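Long-range contact in ethylbenzene dehydrogenase beta-subunit (Aromatoleum aromaticum, PDB 2IVF), which carries several iron-sulfur clusters as the ferredoxin-like subunit of its enzyme and probably relays electrons between them: residues Arg17-Cys31 and Asn227-Asp241. Numbering follows the deposited sequence.
Sequences RQLVTVIDLNKCLGC and NRQCPGRVRAFGYLD. With SF4 (iron/sulfur cluster), chain T.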
loop_
_atom_site.group_PDB
_atom_site.type_symbol
_atom_site.label_atom_id
_atom_site.label_comp_id
_atom_site.label_asym_id
_atom_site.label_seq_id
_atom_site.Cartn_x
_atom_site.Cartn_y
_atom_site.Cartn_z
ATOM N N ARG B 17 10.853 -30.469 -20.167
ATOM C CA ARG B 17 9.791 -30.109 -19.266
ATOM C C ARG B 17 9.597 -28.607 -19.336
ATOM O O ARG B 17 10.422 -27.868 -19.878
ATOM C CB ARG B 17 10.146 -30.511 -17.832
ATOM C CG ARG B 17 10.591 -31.951 -17.700
ATOM C CD ARG B 17 10.889 -32.285 -16.244
ATOM N NE ARG B 17 9.676 -32.387 -15.452
ATOM C CZ ARG B 17 9.657 -32.682 -14.154
ATOM N NH1 ARG B 17 10.787 -32.882 -13.496
ATOM N NH2 ARG B 17 8.505 -32.756 -13.498
ATOM N N GLN B 18 8.509 -28.160 -18.758
ATOM C CA GLN B 18 8.129 -26.775 -18.828
ATOM C C GLN B 18 7.660 -26.316 -17.463
ATOM O O GLN B 18 6.659 -26.833 -16.947
ATOM C CB GLN B 18 6.981 -26.608 -19.803
ATOM C CG GLN B 18 6.507 -25.186 -19.970
ATOM C CD GLN B 18 7.552 -24.263 -20.575
ATOM O OE1 GLN B 18 8.055 -24.513 -21.673
ATOM N NE2 GLN B 18 7.875 -23.172 -19.870
ATOM N N LEU B 19 8.381 -25.351 -16.916
ATOM C CA LEU B 19 7.937 -24.637 -15.745
ATOM C C LEU B 19 6.789 -23.736 -16.109
ATOM O O LEU B 19 6.821 -23.060 -17.117
ATOM C CB LEU B 19 9.089 -23.837 -15.130
ATOM C CG LEU B 19 10.181 -24.658 -14.410
ATOM C CD1 LEU B 19 11.411 -23.819 -13.952
ATOM C CD2 LEU B 19 9.577 -25.365 -13.220
ATOM N N VAL B 20 5.768 -23.754 -15.271
ATOM C CA VAL B 20 4.590 -22.932 -15.461
ATOM C C VAL B 20 4.169 -22.277 -14.170
ATOM O O VAL B 20 4.497 -22.741 -13.058
ATOM C CB VAL B 20 3.403 -23.714 -16.034
ATOM C CG1 VAL B 20 3.827 -24.573 -17.284
ATOM C CG2 VAL B 20 2.764 -24.522 -15.000
ATOM N N THR B 21 3.483 -21.140 -14.343
ATOM C CA THR B 21 2.879 -20.441 -13.258
ATOM C C THR B 21 1.385 -20.360 -13.541
ATOM O O THR B 21 0.945 -20.184 -14.682
ATOM C CB THR B 21 3.444 -19.007 -13.115
ATOM O OG1 THR B 21 4.822 -19.042 -12.655
ATOM C CG2 THR B 21 2.597 -18.213 -12.106
ATOM N N VAL B 22 0.608 -20.524 -12.507
ATOM C CA VAL B 22 -0.816 -20.245 -12.560
ATOM C C VAL B 22 -1.056 -18.999 -11.700
ATOM O O VAL B 22 -0.526 -18.878 -10.586
ATOM C CB VAL B 22 -1.652 -21.403 -12.011
ATOM C CG1 VAL B 22 -3.104 -20.968 -11.724
ATOM C CG2 VAL B 22 -1.585 -22.591 -13.001
ATOM N N ILE B 23 -1.861 -18.076 -12.206
ATOM C CA ILE B 23 -2.190 -16.838 -11.463
ATOM C C ILE B 23 -3.688 -16.758 -11.333
ATOM O O ILE B 23 -4.390 -16.785 -12.332
ATOM C CB ILE B 23 -1.700 -15.595 -12.234
ATOM C CG1 ILE B 23 -0.176 -15.723 -12.451
ATOM C CG2 ILE B 23 -2.183 -14.271 -11.563
ATOM C CD1 ILE B 23 0.512 -14.559 -13.205
ATOM N N ASP B 24 -4.188 -16.704 -10.107
ATOM C CA ASP B 24 -5.635 -16.758 -9.859
ATOM C C ASP B 24 -6.125 -15.343 -9.770
ATOM O O ASP B 24 -5.942 -14.688 -8.760
ATOM C CB ASP B 24 -5.955 -17.510 -8.559
ATOM C CG ASP B 24 -7.441 -17.705 -8.360
ATOM O OD1 ASP B 24 -8.247 -16.982 -9.038
ATOM O OD2 ASP B 24 -7.815 -18.553 -7.519
ATOM N N LEU B 25 -6.843 -14.888 -10.792
ATOM C CA LEU B 25 -7.251 -13.492 -10.834
ATOM C C LEU B 25 -8.317 -13.189 -9.830
ATOM O O LEU B 25 -8.530 -12.015 -9.520
ATOM C CB LEU B 25 -7.712 -13.107 -12.225
ATOM C CG LEU B 25 -6.615 -13.272 -13.285
ATOM C CD1 LEU B 25 -7.115 -12.987 -14.651
ATOM C CD2 LEU B 25 -5.400 -12.333 -12.960
ATOM N N ASN B 26 -9.006 -14.211 -9.329
ATOM C CA ASN B 26 -9.940 -13.967 -8.224
ATOM C C ASN B 26 -9.283 -13.507 -6.952
ATOM O O ASN B 26 -9.919 -12.839 -6.114
ATOM C CB ASN B 26 -10.748 -15.229 -7.973
ATOM C CG ASN B 26 -11.573 -15.552 -9.115
ATOM O OD1 ASN B 26 -12.580 -14.849 -9.367
ATOM N ND2 ASN B 26 -11.139 -16.545 -9.917
ATOM N N LYS B 27 -8.037 -13.897 -6.763
ATOM C CA LYS B 27 -7.331 -13.652 -5.511
ATOM C C LYS B 27 -6.448 -12.424 -5.554
ATOM O O LYS B 27 -5.980 -11.991 -4.507
ATOM C CB LYS B 27 -6.507 -14.890 -5.095
ATOM C CG LYS B 27 -7.395 -16.135 -4.815
ATOM C CD LYS B 27 -6.573 -17.360 -4.368
ATOM C CE LYS B 27 -6.314 -17.341 -2.861
ATOM N NZ LYS B 27 -5.433 -18.457 -2.388
ATOM N N CYS B 28 -6.173 -11.894 -6.756
ATOM C CA CYS B 28 -5.217 -10.840 -6.899
ATOM C C CYS B 28 -5.791 -9.541 -6.413
ATOM O O CYS B 28 -6.886 -9.180 -6.770
ATOM C CB CYS B 28 -4.689 -10.677 -8.341
ATOM S SG CYS B 28 -3.480 -9.371 -8.443
ATOM N N LEU B 29 -5.042 -8.891 -5.538
ATOM C CA LEU B 29 -5.459 -7.632 -4.950
ATOM C C LEU B 29 -4.664 -6.414 -5.436
ATOM O O LEU B 29 -4.785 -5.313 -4.890
ATOM C CB LEU B 29 -5.433 -7.729 -3.434
ATOM C CG LEU B 29 -4.092 -8.124 -2.837
ATOM C CD1 LEU B 29 -3.893 -7.375 -1.617
ATOM C CD2 LEU B 29 -4.057 -9.658 -2.547
ATOM N N GLY B 30 -3.900 -6.592 -6.506
ATOM C CA GLY B 30 -3.216 -5.474 -7.128
ATOM C C GLY B 30 -2.189 -4.781 -6.228
ATOM O O GLY B 30 -1.899 -3.616 -6.435
ATOM N N CYS B 31 -1.609 -5.521 -5.291
ATOM C CA CYS B 31 -0.692 -4.935 -4.284
ATOM C C CYS B 31 0.702 -4.693 -4.839
ATOM O O CYS B 31 1.484 -4.063 -4.176
ATOM C CB CYS B 31 -0.603 -5.830 -3.032
ATOM S SG CYS B 31 0.238 -7.440 -3.360
ATOM N N ASN B 227 6.221 -15.341 -7.502
ATOM C CA ASN B 227 5.315 -16.343 -7.010
ATOM C C ASN B 227 5.391 -16.518 -5.497
ATOM O O ASN B 227 4.377 -16.599 -4.843
ATOM C CB ASN B 227 5.583 -17.664 -7.704
ATOM C CG ASN B 227 5.066 -17.705 -9.106
ATOM O OD1 ASN B 227 4.204 -16.889 -9.502
ATOM N ND2 ASN B 227 5.522 -18.709 -9.868
ATOM N N ARG B 228 6.610 -16.612 -4.955
ATOM C CA ARG B 228 6.783 -16.915 -3.570
ATOM C C ARG B 228 6.304 -15.738 -2.720
ATOM O O ARG B 228 5.646 -15.959 -1.733
ATOM C CB ARG B 228 8.229 -17.225 -3.210
ATOM C CG ARG B 228 8.372 -17.744 -1.779
ATOM C CD ARG B 228 9.836 -18.106 -1.439
ATOM N NE ARG B 228 9.914 -18.493 -0.021
ATOM C CZ ARG B 228 9.885 -17.619 0.979
ATOM N NH1 ARG B 228 9.855 -16.316 0.726
ATOM N NH2 ARG B 228 9.868 -18.050 2.226
ATOM N N GLN B 229 6.600 -14.519 -3.149
ATOM C CA GLN B 229 6.291 -13.326 -2.345
ATOM C C GLN B 229 4.887 -12.726 -2.438
ATOM O O GLN B 229 4.600 -11.686 -1.836
ATOM C CB GLN B 229 7.329 -12.244 -2.613
ATOM C CG GLN B 229 8.750 -12.684 -2.181
ATOM C CD GLN B 229 9.772 -11.582 -2.192
ATOM O OE1 GLN B 229 10.745 -11.661 -2.918
ATOM N NE2 GLN B 229 9.525 -10.503 -1.418
ATOM N N CYS B 230 3.989 -13.389 -3.144
ATOM C CA CYS B 230 2.672 -12.903 -3.375
ATOM C C CYS B 230 1.864 -13.131 -2.092
ATOM O O CYS B 230 1.586 -14.296 -1.727
ATOM C CB CYS B 230 2.042 -13.679 -4.471
ATOM S SG CYS B 230 0.278 -13.417 -4.663
ATOM N N PRO B 231 1.522 -12.048 -1.425
ATOM C CA PRO B 231 0.726 -12.187 -0.229
ATOM C C PRO B 231 -0.693 -12.633 -0.446
ATOM O O PRO B 231 -1.327 -13.088 0.502
ATOM C CB PRO B 231 0.727 -10.806 0.378
ATOM C CG PRO B 231 1.606 -9.969 -0.436
ATOM C CD PRO B 231 1.861 -10.647 -1.698
ATOM N N GLY B 232 -1.221 -12.432 -1.642
ATOM C CA GLY B 232 -2.573 -12.834 -1.946
ATOM C C GLY B 232 -2.730 -14.336 -2.137
ATOM O O GLY B 232 -3.854 -14.819 -2.211
ATOM N N ARG B 233 -1.624 -15.057 -2.174
ATOM C CA ARG B 233 -1.601 -16.515 -2.336
ATOM C C ARG B 233 -2.315 -16.904 -3.644
ATOM O O ARG B 233 -3.028 -17.898 -3.724
ATOM C CB ARG B 233 -2.196 -17.213 -1.094
ATOM C CG ARG B 233 -1.662 -16.617 0.250
ATOM C CD ARG B 233 -2.375 -17.115 1.476
ATOM N NE ARG B 233 -1.910 -18.393 2.035
ATOM C CZ ARG B 233 -2.419 -19.607 1.744
ATOM N NH1 ARG B 233 -3.458 -19.769 0.923
ATOM N NH2 ARG B 233 -1.937 -20.660 2.352
ATOM N N VAL B 234 -2.007 -16.110 -4.660
ATOM C CA VAL B 234 -2.605 -16.138 -5.991
ATOM C C VAL B 234 -1.882 -17.084 -6.923
ATOM O O VAL B 234 -2.426 -17.520 -7.934
ATOM C CB VAL B 234 -2.452 -14.684 -6.500
ATOM C CG1 VAL B 234 -2.483 -14.524 -7.965
ATOM C CG2 VAL B 234 -3.367 -13.797 -5.685
ATOM N N ARG B 235 -0.625 -17.351 -6.597
ATOM C CA ARG B 235 0.327 -17.895 -7.529
ATOM C C ARG B 235 0.617 -19.361 -7.222
ATOM O O ARG B 235 0.842 -19.720 -6.087
ATOM C CB ARG B 235 1.634 -17.151 -7.386
ATOM C CG ARG B 235 1.617 -15.659 -7.600
ATOM C CD ARG B 235 1.372 -15.343 -8.989
ATOM N NE ARG B 235 1.609 -13.937 -9.239
ATOM C CZ ARG B 235 2.655 -13.433 -9.908
ATOM N NH1 ARG B 235 3.613 -14.194 -10.390
ATOM N NH2 ARG B 235 2.723 -12.128 -10.098
ATOM N N ALA B 236 0.607 -20.207 -8.228
ATOM C CA ALA B 236 1.152 -21.531 -8.099
ATOM C C ALA B 236 2.205 -21.747 -9.167
ATOM O O ALA B 236 2.202 -21.106 -10.224
ATOM C CB ALA B 236 0.016 -22.612 -8.204
ATOM N N PHE B 237 3.101 -22.681 -8.889
ATOM C CA PHE B 237 4.297 -22.806 -9.669
ATOM C C PHE B 237 4.685 -24.270 -9.709
ATOM O O PHE B 237 4.534 -24.993 -8.723
ATOM C CB PHE B 237 5.449 -22.039 -9.005
ATOM C CG PHE B 237 6.740 -22.088 -9.788
ATOM C CD1 PHE B 237 6.799 -21.583 -11.061
ATOM C CD2 PHE B 237 7.908 -22.630 -9.237
ATOM C CE1 PHE B 237 8.006 -21.617 -11.787
ATOM C CE2 PHE B 237 9.105 -22.646 -9.944
ATOM C CZ PHE B 237 9.157 -22.160 -11.206
ATOM N N GLY B 238 5.219 -24.694 -10.840
ATOM C CA GLY B 238 5.767 -26.026 -10.915
ATOM C C GLY B 238 5.917 -26.497 -12.332
ATOM O O GLY B 238 5.719 -25.726 -13.245
ATOM N N TYR B 239 6.216 -27.784 -12.486
ATOM C CA TYR B 239 6.326 -28.416 -13.803
ATOM C C TYR B 239 4.954 -28.861 -14.279
ATOM O O TYR B 239 4.222 -29.552 -13.568
ATOM C CB TYR B 239 7.227 -29.612 -13.757
ATOM C CG TYR B 239 8.668 -29.263 -13.499
ATOM C CD1 TYR B 239 9.484 -28.725 -14.513
ATOM C CD2 TYR B 239 9.224 -29.463 -12.261
ATOM C CE1 TYR B 239 10.819 -28.428 -14.270
ATOM C CE2 TYR B 239 10.558 -29.188 -12.022
ATOM C CZ TYR B 239 11.343 -28.686 -13.014
ATOM O OH TYR B 239 12.651 -28.404 -12.711
ATOM N N LEU B 240 4.635 -28.512 -15.514
ATOM C CA LEU B 240 3.331 -28.821 -16.064
ATOM C C LEU B 240 3.045 -30.352 -16.103
ATOM O O LEU B 240 1.876 -30.771 -16.002
ATOM C CB LEU B 240 3.205 -28.196 -17.458
ATOM C CG LEU B 240 1.872 -28.304 -18.181
ATOM C CD1 LEU B 240 0.808 -27.540 -17.485
ATOM C CD2 LEU B 240 2.018 -27.804 -19.578
ATOM N N ASP B 241 4.096 -31.163 -16.225
ATOM C CA ASP B 241 3.982 -32.625 -16.284
ATOM C C ASP B 241 3.878 -33.289 -14.927
ATOM O O ASP B 241 3.611 -34.486 -14.845
ATOM C CB ASP B 241 5.201 -33.233 -16.996
ATOM C CG ASP B 241 6.490 -32.936 -16.273
ATOM O OD1 ASP B 241 6.813 -33.615 -15.280
ATOM O OD2 ASP B 241 7.192 -32.003 -16.683
HETATM FE FE1 SF4 T . -1.605 -9.879 -7.256
HETATM FE FE2 SF4 T . 1.124 -9.650 -7.381
HETATM FE FE3 SF4 T . -0.068 -11.388 -5.709
HETATM FE FE4 SF4 T . -0.230 -8.760 -5.100
HETATM S S1 SF4 T . 1.659 -9.986 -5.188
HETATM S S2 SF4 T . -1.916 -10.309 -5.019
HETATM S S3 SF4 T . -0.389 -7.931 -7.223
HETATM S S4 SF4 T . -0.137 -11.431 -8.024
HETATM O O HOH W 1 6.445 -30.260 -18.235
HETATM O O HOH W 2 -6.223 -13.335 -2.201
#
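Val-234 packs into the bend after strand 19-24: its CG2 comes within 3.4 Å of Lys-27 CB, closer than usual carbon contact, while CG1 meets Ile-23 CG2. Beside it, Lys-27 NZ donates to Arg-233 O (2.8 Å) from above the carbonyl plane, and Glu-270 of the alpha-subunit forms salt bridges with both Lys-27 and Arg-233. Cys-28, Cys-31 and Cys-230 bind three irons of one cluster, the last through FE3 at 2.3 Å from SG. Cys-28, Cys-31 and Cys-34 form a Cys-x-x-Cys-x-x-Cys run and the remote Cys-230 precedes Pro-231, the ferredoxin-like pattern in which a distant Cys-Pro completes the site. Arg-235 brings its guanidinium edge to this cluster, NE 3.3 Å from S4, with Ile-23 CD1 over one face; NH1 bonds Asn-227 OD1, whose amide ND2 reaches Thr-21 OG1 almost straight. From here strands 19-24 and 235-239 run antiparallel at 164°, with Val-22/Ala-236 and Val-20/Gly-238 as hydrogen-bonded antiparallel pairs. The far end is more exposed. There the Tyr-239 ring is sandwiched: Leu-19 CD2 makes a CH-pi contact on one face, and the Arg-17 guanidinium stacks on the other, planes 18° apart. A bend at chi3 (73°) turns that guanidinium so that NE gives a hydrogen bond, part of a salt bridge, to OD2 of exposed Asp-241 at 2.8 Å, in the guanidinium plane.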